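Local structure of MutT/NUDIX family protein (Bacillus thuringiensis str. Al Hakam, 3ID9) at residues M22-E34 against P93-I105. The protein probably hydrolyses nucleoside diphosphates linked to another moiety, though its own substrate is not established. Residues are numbered along the deposited sequence; the frame is centred on the assembly and turned at random.
Sequences MQVRVTGILIEDE and PSLLHITFLLERI
Gln23 and Leu95 begin a run of parallel pairing in which strands 23-32 and 95-104 run in the same direction, their axes 4.6 Å apart at the closest. The bonds alternate: Gln23, Arg25, Thr27 and Ile29 each give N-H to one carbonyl of the partner strand and take N-H from the next residue but one. The last bond, Leu102 N to Ile29 O, reaches its carbonyl from above the plane. Beyond it the strands part, and a water joins Ile31 O to Leu102 O. The axes of the two strands are turned 43° from each other, in keeping with a twisted sheet. This is the parallel pair at the centre of the mixed sheet of the Nudix fold, an alpha/beta/alpha sandwich. On one face, Val24, Phe100 and Leu102 pack against helix 61-72. On the other, Ile29 meets helix 139-147.

Thr27 OG1 and His97 NE2 are hydrogen-bonded at 2.7 Å. The hydroxyl lies in the plane of the imidazole, at its edge. His97 CG stands anti to the backbone N (chi1 -173°), which swings the ring across to Thr27. Arg25 O sits at the same ring's edge, 3.1 Å from His97 CD2. Further along, Ile29 CD1 touches Thr99 CG2 at 3.6 Å, and Ile29 CG2 rests on Leu101 CD2. On the opposite face, Val24 CG1 meets Ile98 CD1 at 3.7 Å. Leu102 CD1 lies over Gly28 CA at 3.6 Å. Where the strands diverge, Arg104 and Glu32 form a salt bridge. Arg104 NE meets Glu32 OE2 at 2.9 Å in the guanidinium plane, and Arg104 NH2 meets Glu32 OE1 at a tilt; both oxygens use syn lone pairs.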
HETATM    1  N   MSE B  22      -8.703 -14.309   0.679  1.00 53.42           N
HETATM    2  CA  MSE B  22      -8.382 -12.940   0.168  1.00 53.70           C
HETATM    3  C   MSE B  22      -8.358 -12.775  -1.348  1.00 51.18           C
HETATM    4  O   MSE B  22      -7.849 -13.626  -2.080  1.00 52.16           O
HETATM    5  CB  MSE B  22      -7.029 -12.472   0.699  1.00 57.76           C
HETATM    6  CG  MSE B  22      -7.091 -11.733   2.008  1.00 64.63           C
HETATM    7 SE   MSE B  22      -6.076 -10.092   1.895  1.00 75.63          SE
HETATM    8  CE  MSE B  22      -7.540  -8.826   2.012  1.00 68.63           C
ATOM      9  N   GLN B  23      -8.911 -11.657  -1.804  1.00 48.35           N
ATOM     10  CA  GLN B  23      -8.928 -11.316  -3.219  1.00 44.82           C
ATOM     11  C   GLN B  23      -8.254  -9.959  -3.335  1.00 41.13           C
ATOM     12  O   GLN B  23      -8.661  -9.002  -2.678  1.00 39.24           O
ATOM     13  CB  GLN B  23     -10.355 -11.222  -3.751  1.00 47.62           C
ATOM     14  CG  GLN B  23     -10.424 -10.670  -5.169  1.00 53.06           C
ATOM     15  CD  GLN B  23     -11.849 -10.542  -5.697  1.00 57.00           C
ATOM     16  OE1 GLN B  23     -12.686  -9.838  -5.120  1.00 55.70           O
ATOM     17  NE2 GLN B  23     -12.127 -11.225  -6.805  1.00 58.34           N
ATOM     18  N   VAL B  24      -7.213  -9.881  -4.154  1.00 37.82           N
ATOM     19  CA  VAL B  24      -6.494  -8.628  -4.328  1.00 35.80           C
ATOM     20  C   VAL B  24      -6.686  -8.035  -5.721  1.00 35.84           C
ATOM     21  O   VAL B  24      -6.557  -8.726  -6.732  1.00 35.65           O
ATOM     22  CB  VAL B  24      -4.993  -8.816  -4.080  1.00 35.69           C
ATOM     23  CG1 VAL B  24      -4.300  -7.466  -4.063  1.00 35.20           C
ATOM     24  CG2 VAL B  24      -4.773  -9.549  -2.768  1.00 34.64           C
ATOM     25  N   ARG B  25      -6.996  -6.745  -5.761  1.00 36.09           N
ATOM     26  CA  ARG B  25      -7.202  -6.042  -7.020  1.00 35.26           C
ATOM     27  C   ARG B  25      -6.308  -4.832  -7.167  1.00 33.63           C
ATOM     28  O   ARG B  25      -6.143  -4.047  -6.230  1.00 33.41           O
ATOM     29  CB  ARG B  25      -8.665  -5.613  -7.152  1.00 37.24           C
ATOM     30  CG  ARG B  25      -9.564  -6.775  -7.489  1.00 42.34           C
ATOM     31  CD  ARG B  25     -11.038  -6.428  -7.529  1.00 45.10           C
ATOM     32  NE  ARG B  25     -11.758  -7.597  -8.018  1.00 51.22           N
ATOM     33  CZ  ARG B  25     -11.723  -8.009  -9.283  1.00 52.89           C
ATOM     34  NH1 ARG B  25     -11.017  -7.333 -10.186  1.00 51.61           N
ATOM     35  NH2 ARG B  25     -12.359  -9.120  -9.636  1.00 53.45           N
ATOM     36  N   VAL B  26      -5.726  -4.699  -8.354  1.00 31.94           N
ATOM     37  CA  VAL B  26      -4.856  -3.577  -8.669  1.00 30.59           C
ATOM     38  C   VAL B  26      -5.539  -2.694  -9.701  1.00 29.69           C
ATOM     39  O   VAL B  26      -6.309  -3.174 -10.529  1.00 29.53           O
ATOM     40  CB  VAL B  26      -3.502  -4.046  -9.247  1.00 30.02           C
ATOM     41  CG1 VAL B  26      -2.689  -4.717  -8.168  1.00 30.38           C
ATOM     42  CG2 VAL B  26      -3.731  -5.009 -10.408  1.00 30.36           C
ATOM     43  N   THR B  27      -5.262  -1.399  -9.636  1.00 28.77           N
ATOM     44  CA  THR B  27      -5.837  -0.440 -10.571  1.00 26.88           C
ATOM     45  C   THR B  27      -4.712   0.467 -11.014  1.00 27.31           C
ATOM     46  O   THR B  27      -3.877   0.869 -10.198  1.00 25.01           O
ATOM     47  CB  THR B  27      -6.948   0.405  -9.908  1.00 27.26           C
ATOM     48  OG1 THR B  27      -8.113  -0.406  -9.735  1.00 25.66           O
ATOM     49  CG2 THR B  27      -7.292   1.618 -10.761  1.00 27.63           C
ATOM     50  N   GLY B  28      -4.685   0.777 -12.307  1.00 26.66           N
ATOM     51  CA  GLY B  28      -3.636   1.625 -12.823  1.00 26.63           C
ATOM     52  C   GLY B  28      -4.090   3.031 -13.158  1.00 28.42           C
ATOM     53  O   GLY B  28      -5.181   3.243 -13.685  1.00 29.27           O
ATOM     54  N   ILE B  29      -3.242   3.998 -12.837  1.00 28.02           N
ATOM     55  CA  ILE B  29      -3.524   5.385 -13.129  1.00 28.15           C
ATOM     56  C   ILE B  29      -2.308   5.950 -13.851  1.00 29.85           C
ATOM     57  O   ILE B  29      -1.297   6.308 -13.233  1.00 28.21           O
ATOM     58  CB  ILE B  29      -3.839   6.173 -11.844  1.00 26.94           C
ATOM     59  CG1 ILE B  29      -5.208   5.720 -11.323  1.00 29.08           C
ATOM     60  CG2 ILE B  29      -3.833   7.664 -12.120  1.00 24.59           C
ATOM     61  CD1 ILE B  29      -5.760   6.531 -10.190  1.00 31.27           C
ATOM     62  N   LEU B  30      -2.421   5.990 -15.178  1.00 29.91           N
ATOM     63  CA  LEU B  30      -1.364   6.479 -16.047  1.00 29.92           C
ATOM     64  C   LEU B  30      -1.772   7.858 -16.533  1.00 29.64           C
ATOM     65  O   LEU B  30      -2.681   8.001 -17.357  1.00 31.72           O
ATOM     66  CB  LEU B  30      -1.177   5.513 -17.224  1.00 31.86           C
ATOM     67  CG  LEU B  30       0.109   5.597 -18.057  1.00 34.62           C
ATOM     68  CD1 LEU B  30       0.072   4.519 -19.135  1.00 31.82           C
ATOM     69  CD2 LEU B  30       0.251   6.977 -18.694  1.00 35.07           C
ATOM     70  N   ILE B  31      -1.091   8.868 -16.008  1.00 29.49           N
ATOM     71  CA  ILE B  31      -1.364  10.255 -16.339  1.00 29.92           C
ATOM     72  C   ILE B  31      -0.288  10.840 -17.241  1.00 32.32           C
ATOM     73  O   ILE B  31       0.907  10.662 -17.004  1.00 31.87           O
ATOM     74  CB  ILE B  31      -1.432  11.114 -15.064  1.00 29.24           C
ATOM     75  CG1 ILE B  31      -2.532  10.586 -14.146  1.00 30.36           C
ATOM     76  CG2 ILE B  31      -1.671  12.568 -15.422  1.00 28.03           C
ATOM     77  CD1 ILE B  31      -2.456  11.139 -12.730  1.00 28.77           C
ATOM     78  N   GLU B  32      -0.732  11.533 -18.283  1.00 32.70           N
ATOM     79  CA  GLU B  32       0.154  12.194 -19.232  1.00 34.03           C
ATOM     80  C   GLU B  32      -0.585  13.437 -19.709  1.00 35.72           C
ATOM     81  O   GLU B  32      -1.753  13.366 -20.103  1.00 33.47           O
ATOM     82  CB  GLU B  32       0.491  11.272 -20.412  1.00 34.02           C
ATOM     83  CG  GLU B  32       1.549  10.216 -20.093  1.00 34.02           C
ATOM     84  CD  GLU B  32       1.980   9.412 -21.311  1.00 35.83           C
ATOM     85  OE1 GLU B  32       1.766   9.886 -22.442  1.00 37.88           O
ATOM     86  OE2 GLU B  32       2.551   8.310 -21.141  1.00 35.90           O
ATOM     87  N   ASP B  33       0.092  14.578 -19.639  1.00 37.66           N
ATOM     88  CA  ASP B  33      -0.489  15.853 -20.040  1.00 40.20           C
ATOM     89  C   ASP B  33      -1.813  16.098 -19.336  1.00 39.54           C
ATOM     90  O   ASP B  33      -2.797  16.486 -19.964  1.00 38.43           O
ATOM     91  CB  ASP B  33      -0.711  15.906 -21.553  1.00 44.73           C
ATOM     92  CG  ASP B  33       0.508  15.467 -22.337  1.00 49.96           C
ATOM     93  OD1 ASP B  33       1.622  15.952 -22.031  1.00 53.01           O
ATOM     94  OD2 ASP B  33       0.345  14.640 -23.267  1.00 53.47           O
ATOM     95  N   GLU B  34      -1.827  15.865 -18.028  1.00 39.60           N
ATOM     96  CA  GLU B  34      -3.018  16.072 -17.213  1.00 39.20           C
ATOM     97  C   GLU B  34      -4.228  15.249 -17.647  1.00 36.12           C
ATOM     98  O   GLU B  34      -5.368  15.623 -17.372  1.00 35.55           O
ATOM     99  CB  GLU B  34      -3.390  17.555 -17.203  1.00 43.27           C
ATOM    100  CG  GLU B  34      -2.319  18.464 -16.623  1.00 50.38           C
ATOM    101  CD  GLU B  34      -2.642  19.940 -16.832  1.00 56.85           C
ATOM    102  OE1 GLU B  34      -2.714  20.383 -18.006  1.00 59.11           O
ATOM    103  OE2 GLU B  34      -2.827  20.658 -15.824  1.00 59.22           O
ATOM    104  N   PRO B  93     -14.977 -12.720  -0.776  1.00 32.86           N
ATOM    105  CA  PRO B  93     -13.933 -12.828   0.251  1.00 32.18           C
ATOM    106  C   PRO B  93     -13.342 -11.477   0.634  1.00 31.65           C
ATOM    107  O   PRO B  93     -13.641 -10.463   0.001  1.00 31.04           O
ATOM    108  CB  PRO B  93     -12.907 -13.733  -0.415  1.00 31.68           C
ATOM    109  CG  PRO B  93     -12.966 -13.265  -1.842  1.00 31.73           C
ATOM    110  CD  PRO B  93     -14.452 -13.101  -2.102  1.00 31.04           C
ATOM    111  N   SER B  94     -12.514 -11.470   1.677  1.00 31.72           N
ATOM    112  CA  SER B  94     -11.869 -10.240   2.135  1.00 32.48           C
ATOM    113  C   SER B  94     -11.246  -9.562   0.929  1.00 30.97           C
ATOM    114  O   SER B  94     -10.663 -10.226   0.075  1.00 30.86           O
ATOM    115  CB  SER B  94     -10.783 -10.544   3.169  1.00 32.70           C
ATOM    116  OG  SER B  94     -11.355 -10.813   4.434  1.00 35.74           O
ATOM    117  N   LEU B  95     -11.350  -8.242   0.871  1.00 29.16           N
ATOM    118  CA  LEU B  95     -10.832  -7.517  -0.273  1.00 28.91           C
ATOM    119  C   LEU B  95      -9.782  -6.454  -0.007  1.00 28.87           C
ATOM    120  O   LEU B  95      -9.921  -5.615   0.882  1.00 27.18           O
ATOM    121  CB  LEU B  95     -12.001  -6.880  -1.027  1.00 30.42           C
ATOM    122  CG  LEU B  95     -11.684  -5.797  -2.061  1.00 33.29           C
ATOM    123  CD1 LEU B  95     -10.848  -6.363  -3.201  1.00 33.31           C
ATOM    124  CD2 LEU B  95     -12.996  -5.241  -2.583  1.00 35.46           C
ATOM    125  N   LEU B  96      -8.725  -6.498  -0.804  1.00 28.79           N
ATOM    126  CA  LEU B  96      -7.666  -5.516  -0.711  1.00 30.94           C
ATOM    127  C   LEU B  96      -7.559  -4.913  -2.118  1.00 32.28           C
ATOM    128  O   LEU B  96      -7.363  -5.631  -3.100  1.00 32.74           O
ATOM    129  CB  LEU B  96      -6.362  -6.191  -0.294  1.00 30.91           C
ATOM    130  CG  LEU B  96      -5.201  -5.246   0.009  1.00 33.70           C
ATOM    131  CD1 LEU B  96      -5.591  -4.292   1.128  1.00 34.10           C
ATOM    132  CD2 LEU B  96      -3.981  -6.051   0.398  1.00 35.24           C
ATOM    133  N   HIS B  97      -7.723  -3.600  -2.217  1.00 32.87           N
ATOM    134  CA  HIS B  97      -7.661  -2.919  -3.507  1.00 33.50           C
ATOM    135  C   HIS B  97      -6.511  -1.908  -3.564  1.00 31.72           C
ATOM    136  O   HIS B  97      -6.532  -0.898  -2.862  1.00 31.05           O
ATOM    137  CB  HIS B  97      -8.992  -2.204  -3.777  1.00 35.76           C
ATOM    138  CG  HIS B  97      -9.095  -1.610  -5.149  1.00 43.90           C
ATOM    139  ND1 HIS B  97     -10.090  -0.722  -5.506  1.00 46.50           N
ATOM    140  CD2 HIS B  97      -8.333  -1.786  -6.258  1.00 44.53           C
ATOM    141  CE1 HIS B  97      -9.936  -0.376  -6.771  1.00 47.04           C
ATOM    142  NE2 HIS B  97      -8.876  -1.010  -7.251  1.00 46.34           N
ATOM    143  N   ILE B  98      -5.516  -2.179  -4.402  1.00 30.31           N
ATOM    144  CA  ILE B  98      -4.370  -1.281  -4.544  1.00 30.65           C
ATOM    145  C   ILE B  98      -4.393  -0.477  -5.855  1.00 29.69           C
ATOM    146  O   ILE B  98      -4.612  -1.034  -6.930  1.00 28.57           O
ATOM    147  CB  ILE B  98      -3.017  -2.056  -4.495  1.00 32.16           C
ATOM    148  CG1 ILE B  98      -2.801  -2.704  -3.125  1.00 31.85           C
ATOM    149  CG2 ILE B  98      -1.867  -1.103  -4.768  1.00 32.44           C
ATOM    150  CD1 ILE B  98      -3.467  -4.038  -2.960  1.00 35.36           C
ATOM    151  N   THR B  99      -4.155   0.830  -5.750  1.00 27.67           N
ATOM    152  CA  THR B  99      -4.117   1.714  -6.911  1.00 26.63           C
ATOM    153  C   THR B  99      -2.694   2.217  -7.134  1.00 28.05           C
ATOM    154  O   THR B  99      -2.091   2.815  -6.238  1.00 27.58           O
ATOM    155  CB  THR B  99      -5.047   2.939  -6.733  1.00 26.64           C
ATOM    156  OG1 THR B  99      -6.412   2.529  -6.859  1.00 24.86           O
ATOM    157  CG2 THR B  99      -4.754   3.995  -7.791  1.00 27.40           C
ATOM    158  N   PHE B 100      -2.167   1.984  -8.334  1.00 29.10           N
ATOM    159  CA  PHE B 100      -0.805   2.398  -8.681  1.00 30.75           C
ATOM    160  C   PHE B 100      -0.716   3.578  -9.643  1.00 31.07           C
ATOM    161  O   PHE B 100      -1.469   3.649 -10.611  1.00 33.37           O
ATOM    162  CB  PHE B 100      -0.042   1.249  -9.352  1.00 31.00           C
ATOM    163  CG  PHE B 100       0.344   0.136  -8.435  1.00 32.78           C
ATOM    164  CD1 PHE B 100      -0.165  -1.143  -8.629  1.00 32.84           C
ATOM    165  CD2 PHE B 100       1.253   0.352  -7.400  1.00 33.19           C
ATOM    166  CE1 PHE B 100       0.229  -2.194  -7.811  1.00 35.71           C
ATOM    167  CE2 PHE B 100       1.655  -0.689  -6.575  1.00 31.78           C
ATOM    168  CZ  PHE B 100       1.145  -1.965  -6.776  1.00 34.31           C
ATOM    169  N   LEU B 101       0.209   4.496  -9.379  1.00 31.16           N
ATOM    170  CA  LEU B 101       0.454   5.598 -10.299  1.00 32.05           C
ATOM    171  C   LEU B 101       1.448   4.953 -11.254  1.00 32.41           C
ATOM    172  O   LEU B 101       2.526   4.530 -10.837  1.00 32.56           O
ATOM    173  CB  LEU B 101       1.116   6.788  -9.607  1.00 33.19           C
ATOM    174  CG  LEU B 101       0.154   7.711  -8.862  1.00 36.13           C
ATOM    175  CD1 LEU B 101       0.930   8.849  -8.206  1.00 36.71           C
ATOM    176  CD2 LEU B 101      -0.872   8.252  -9.843  1.00 34.41           C
ATOM    177  N   LEU B 102       1.072   4.851 -12.525  1.00 32.39           N
ATOM    178  CA  LEU B 102       1.922   4.222 -13.522  1.00 31.99           C
ATOM    179  C   LEU B 102       2.642   5.212 -14.425  1.00 33.37           C
ATOM    180  O   LEU B 102       2.251   6.373 -14.537  1.00 33.24           O
ATOM    181  CB  LEU B 102       1.085   3.278 -14.384  1.00 28.81           C
ATOM    182  CG  LEU B 102       0.425   2.121 -13.642  1.00 28.51           C
ATOM    183  CD1 LEU B 102      -0.544   1.382 -14.565  1.00 25.87           C
ATOM    184  CD2 LEU B 102       1.508   1.182 -13.125  1.00 25.11           C
ATOM    185  N   GLU B 103       3.704   4.730 -15.058  1.00 35.85           N
ATOM    186  CA  GLU B 103       4.490   5.521 -15.994  1.00 38.86           C
ATOM    187  C   GLU B 103       4.818   4.641 -17.204  1.00 39.22           C
ATOM    188  O   GLU B 103       5.140   3.460 -17.057  1.00 37.55           O
ATOM    189  CB  GLU B 103       5.772   5.996 -15.322  1.00 43.67           C
ATOM    190  CG  GLU B 103       6.672   6.829 -16.199  1.00 50.82           C
ATOM    191  CD  GLU B 103       7.775   7.500 -15.401  1.00 56.61           C
ATOM    192  OE1 GLU B 103       7.456   8.417 -14.607  1.00 57.85           O
ATOM    193  OE2 GLU B 103       8.953   7.107 -15.564  1.00 59.59           O
ATOM    194  N   ARG B 104       4.718   5.213 -18.401  1.00 41.35           N
ATOM    195  CA  ARG B 104       5.010   4.471 -19.628  1.00 43.84           C
ATOM    196  C   ARG B 104       6.511   4.262 -19.814  1.00 46.55           C
ATOM    197  O   ARG B 104       7.314   5.126 -19.459  1.00 46.67           O
ATOM    198  CB  ARG B 104       4.469   5.220 -20.851  1.00 41.12           C
ATOM    199  CG  ARG B 104       3.352   4.498 -21.584  1.00 39.81           C
ATOM    200  CD  ARG B 104       3.289   4.903 -23.048  1.00 33.83           C
ATOM    201  NE  ARG B 104       3.205   6.347 -23.210  1.00 32.14           N
ATOM    202  CZ  ARG B 104       3.345   6.980 -24.372  1.00 31.74           C
ATOM    203  NH1 ARG B 104       3.578   6.290 -25.484  1.00 29.80           N
ATOM    204  NH2 ARG B 104       3.260   8.306 -24.418  1.00 28.86           N
ATOM    205  N   ILE B 105       6.883   3.113 -20.367  1.00 49.87           N
ATOM    206  CA  ILE B 105       8.288   2.813 -20.631  1.00 54.80           C
ATOM    207  C   ILE B 105       8.412   2.203 -22.026  1.00 59.01           C
ATOM    208  O   ILE B 105       7.619   2.515 -22.918  1.00 59.29           O
ATOM    209  CB  ILE B 105       8.874   1.829 -19.593  1.00 53.03           C
ATOM    210  CG1 ILE B 105       8.076   0.525 -19.593  1.00 52.27           C
ATOM    211  CG2 ILE B 105       8.868   2.465 -18.214  1.00 53.38           C
ATOM    212  CD1 ILE B 105       8.649  -0.543 -18.682  1.00 49.86           C
TER
HETATM  213  O   HOH W   1     -14.490  -9.753  -2.640  1.00 47.20           O
HETATM  214  O   HOH W   2       2.555   8.824 -16.602  1.00 33.32           O
HETATM  215  O   HOH W   3       3.857   7.779 -18.856  1.00 29.14           O